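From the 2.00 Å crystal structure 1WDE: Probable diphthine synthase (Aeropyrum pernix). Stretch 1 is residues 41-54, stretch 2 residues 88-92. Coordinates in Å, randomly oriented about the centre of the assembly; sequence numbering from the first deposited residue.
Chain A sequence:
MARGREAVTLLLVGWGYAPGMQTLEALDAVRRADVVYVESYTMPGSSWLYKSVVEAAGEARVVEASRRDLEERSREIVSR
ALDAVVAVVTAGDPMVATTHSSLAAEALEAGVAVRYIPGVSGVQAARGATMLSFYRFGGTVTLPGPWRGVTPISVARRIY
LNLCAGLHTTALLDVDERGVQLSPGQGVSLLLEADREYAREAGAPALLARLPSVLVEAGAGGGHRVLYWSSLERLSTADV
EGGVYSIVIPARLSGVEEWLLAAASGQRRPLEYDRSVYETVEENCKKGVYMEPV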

# COMPACT_ATOMS: atom_id res chain seq x y z
N TYR A 41 3.26 5.69 11.72
CA TYR A 41 2.29 4.62 11.92
C TYR A 41 1.58 4.14 10.65
O TYR A 41 1.04 3.03 10.63
CB TYR A 41 1.25 5.06 12.96
CG TYR A 41 0.35 6.19 12.52
CD1 TYR A 41 -0.74 5.95 11.69
CD2 TYR A 41 0.57 7.49 12.96
CE1 TYR A 41 -1.60 6.99 11.30
CE2 TYR A 41 -0.27 8.54 12.58
CZ TYR A 41 -1.36 8.28 11.75
OH TYR A 41 -2.21 9.31 11.39
N THR A 42 1.56 4.96 9.60
CA THR A 42 0.91 4.57 8.35
C THR A 42 1.80 3.67 7.50
O THR A 42 1.35 3.14 6.48
CB THR A 42 0.53 5.80 7.46
OG1 THR A 42 1.70 6.60 7.22
CG2 THR A 42 -0.55 6.65 8.13
N MSE A 43 3.04 3.48 7.93
CA MSE A 43 3.99 2.66 7.19
C MSE A 43 4.84 1.77 8.12
O MSE A 43 5.48 2.25 9.06
CB MSE A 43 4.91 3.57 6.36
CG MSE A 43 4.76 3.50 4.81
SE MSE A 43 3.08 4.05 3.94
CE MSE A 43 2.80 2.51 2.81
N PRO A 44 4.87 0.45 7.86
CA PRO A 44 5.66 -0.47 8.70
C PRO A 44 7.17 -0.32 8.49
O PRO A 44 7.61 0.10 7.42
CB PRO A 44 5.15 -1.85 8.27
CG PRO A 44 4.85 -1.64 6.82
CD PRO A 44 4.14 -0.30 6.82
N GLY A 45 7.96 -0.65 9.51
CA GLY A 45 9.40 -0.53 9.41
C GLY A 45 9.87 0.90 9.23
O GLY A 45 10.94 1.14 8.66
N SER A 46 9.09 1.86 9.74
CA SER A 46 9.44 3.27 9.60
C SER A 46 10.16 3.87 10.80
O SER A 46 10.03 5.06 11.07
CB SER A 46 8.17 4.08 9.35
OG SER A 46 7.32 4.02 10.48
N SER A 47 10.94 3.05 11.51
CA SER A 47 11.67 3.54 12.68
C SER A 47 12.70 4.60 12.31
O SER A 47 12.95 5.55 13.05
CB SER A 47 12.38 2.39 13.39
OG SER A 47 11.45 1.47 13.94
N TRP A 48 13.30 4.42 11.14
CA TRP A 48 14.32 5.32 10.63
C TRP A 48 13.78 6.73 10.34
O TRP A 48 14.55 7.68 10.32
CB TRP A 48 14.89 4.76 9.32
CG TRP A 48 13.85 4.73 8.22
CD1 TRP A 48 12.85 3.80 8.06
CD2 TRP A 48 13.62 5.74 7.23
NE1 TRP A 48 12.01 4.19 7.04
CE2 TRP A 48 12.46 5.37 6.52
CE3 TRP A 48 14.28 6.93 6.88
CZ2 TRP A 48 11.94 6.16 5.47
CZ3 TRP A 48 13.76 7.71 5.85
CH2 TRP A 48 12.59 7.31 5.16
N LEU A 49 12.48 6.84 10.12
CA LEU A 49 11.85 8.12 9.77
C LEU A 49 12.19 9.29 10.68
O LEU A 49 12.78 10.27 10.23
CB LEU A 49 10.33 7.95 9.66
CG LEU A 49 9.53 9.18 9.24
CD1 LEU A 49 9.98 9.67 7.88
CD2 LEU A 49 8.06 8.85 9.24
N TYR A 50 11.78 9.20 11.94
CA TYR A 50 12.04 10.24 12.94
C TYR A 50 13.48 10.75 12.83
O TYR A 50 13.71 11.94 12.61
CB TYR A 50 11.80 9.67 14.34
CG TYR A 50 11.74 10.70 15.46
CD1 TYR A 50 10.62 11.54 15.61
CD2 TYR A 50 12.78 10.82 16.38
CE1 TYR A 50 10.55 12.46 16.66
CE2 TYR A 50 12.72 11.74 17.44
CZ TYR A 50 11.60 12.56 17.57
OH TYR A 50 11.52 13.45 18.62
N LYS A 51 14.45 9.85 13.00
CA LYS A 51 15.87 10.20 12.91
C LYS A 51 16.23 10.94 11.63
O LYS A 51 16.95 11.93 11.67
CB LYS A 51 16.74 8.94 13.01
CG LYS A 51 18.17 9.14 12.51
CD LYS A 51 18.90 7.80 12.35
CE LYS A 51 20.13 7.93 11.45
NZ LYS A 51 21.08 8.96 11.94
N SER A 52 15.74 10.45 10.49
CA SER A 52 16.02 11.06 9.19
C SER A 52 15.47 12.47 9.07
O SER A 52 16.11 13.35 8.49
CB SER A 52 15.45 10.20 8.06
OG SER A 52 15.63 10.83 6.80
N VAL A 53 14.27 12.68 9.59
CA VAL A 53 13.63 13.99 9.56
C VAL A 53 14.46 14.93 10.45
O VAL A 53 15.00 15.93 9.98
CB VAL A 53 12.17 13.90 10.10
CG1 VAL A 53 11.55 15.28 10.17
CG2 VAL A 53 11.31 13.01 9.16
N VAL A 54 14.57 14.58 11.74
CA VAL A 54 15.34 15.35 12.73
C VAL A 54 16.66 15.78 12.13
O VAL A 54 17.13 16.90 12.34
CB VAL A 54 15.62 14.50 13.98
CG1 VAL A 54 16.79 15.09 14.78
CG2 VAL A 54 14.38 14.44 14.85
N VAL A 88 3.77 18.01 8.00
CA VAL A 88 3.41 16.67 8.46
C VAL A 88 4.16 15.76 7.50
O VAL A 88 3.95 15.80 6.28
CB VAL A 88 1.89 16.41 8.39
CG1 VAL A 88 1.60 14.96 8.74
CG2 VAL A 88 1.16 17.33 9.37
N VAL A 89 5.06 14.96 8.05
CA VAL A 89 5.88 14.07 7.24
C VAL A 89 5.48 12.62 7.34
O VAL A 89 5.28 12.08 8.43
CB VAL A 89 7.35 14.16 7.64
CG1 VAL A 89 8.20 13.40 6.64
CG2 VAL A 89 7.78 15.63 7.71
N THR A 90 5.38 11.98 6.18
CA THR A 90 5.01 10.58 6.07
C THR A 90 6.09 9.82 5.29
O THR A 90 6.69 10.37 4.38
CB THR A 90 3.66 10.43 5.32
OG1 THR A 90 2.62 11.06 6.09
CG2 THR A 90 3.31 8.95 5.10
N ALA A 91 6.36 8.58 5.67
CA ALA A 91 7.31 7.79 4.90
C ALA A 91 6.52 7.53 3.60
O ALA A 91 5.30 7.44 3.63
CB ALA A 91 7.62 6.47 5.62
N GLY A 92 7.18 7.43 2.46
CA GLY A 92 6.44 7.22 1.22
C GLY A 92 5.82 8.51 0.73
O GLY A 92 6.48 9.55 0.68
O HOH W 1 4.79 7.34 7.68

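Residues 41-54 pack against residues 88-92 of this probable diphthine synthase. The two stretches bury 327 Å² between them, both sides summed, and no direct hydrogen bond crosses the contact; apolar packing and one bridging water join them.

Apolar packing begins where the helix of stretch 1 meets the strand through Leu 49 and Val 53, which lie one helical turn apart and both direct CA-to-CB toward stretch 2. Val 89 points back at them, and its CG1 touches both, 4.3 Å from Leu 49 CD1 and 4.0 Å from Val 53 CG2. Branched aliphatic side chains suit this buried site, since each offers methyl groups and leaves no polar atom unpaired. Leu 49, with chi1 t and chi2 p, also reaches the next part of the stretch: its CD2 lies 4.0 Å from Ala 91 N and 4.4 Å from Ala 91 CB. The backbone bond from Val 53 N to Leu 49 O, 2.9 Å, holds these two residues in the same helical frame.

Ala 91 has the largest covered area, 85 Å², and its single methyl points toward stretch 1 into a pocket of several side chains. Met 43 CB, of a selenomethionine, is 4.0 Å from Ala 91 CB; Trp 48 CZ2 is 4.3 Å from the same CB, which approaches the indole obliquely; Ser 46 CB lies 4.5 Å from Ala 91 CB. The CA-to-CB bond of Trp 48 points sideways, but the long side chain brings the far end of its ring nearer. Met 43 is poorly ordered, with high B factors, so the position of its SE deserves caution. Met 43 CA and Ala 91 CA are 6.5 Å apart.

One water also bridges the stretches: water 1 accepts from Ala 91 N at 2.8 Å and donates to Thr 42 OG1 at 3.2 Å. It thus gives the buried Ala 91 amide a partner. Thr 42, chi1 p, also sets OG1 3.6 Å from Thr 90 CG2, a van der Waals contact; the methyl of Thr 90 serves the packing while its OG1 bonds to a residue just outside the stretches.

The backbone accounts for one more residue type. Gly 92 has phi/psi of 79/-133, where a CB would be jammed against the preceding carbonyl O and would lie 4.0 Å from Met 43 SE. The first of these alone calls for glycine.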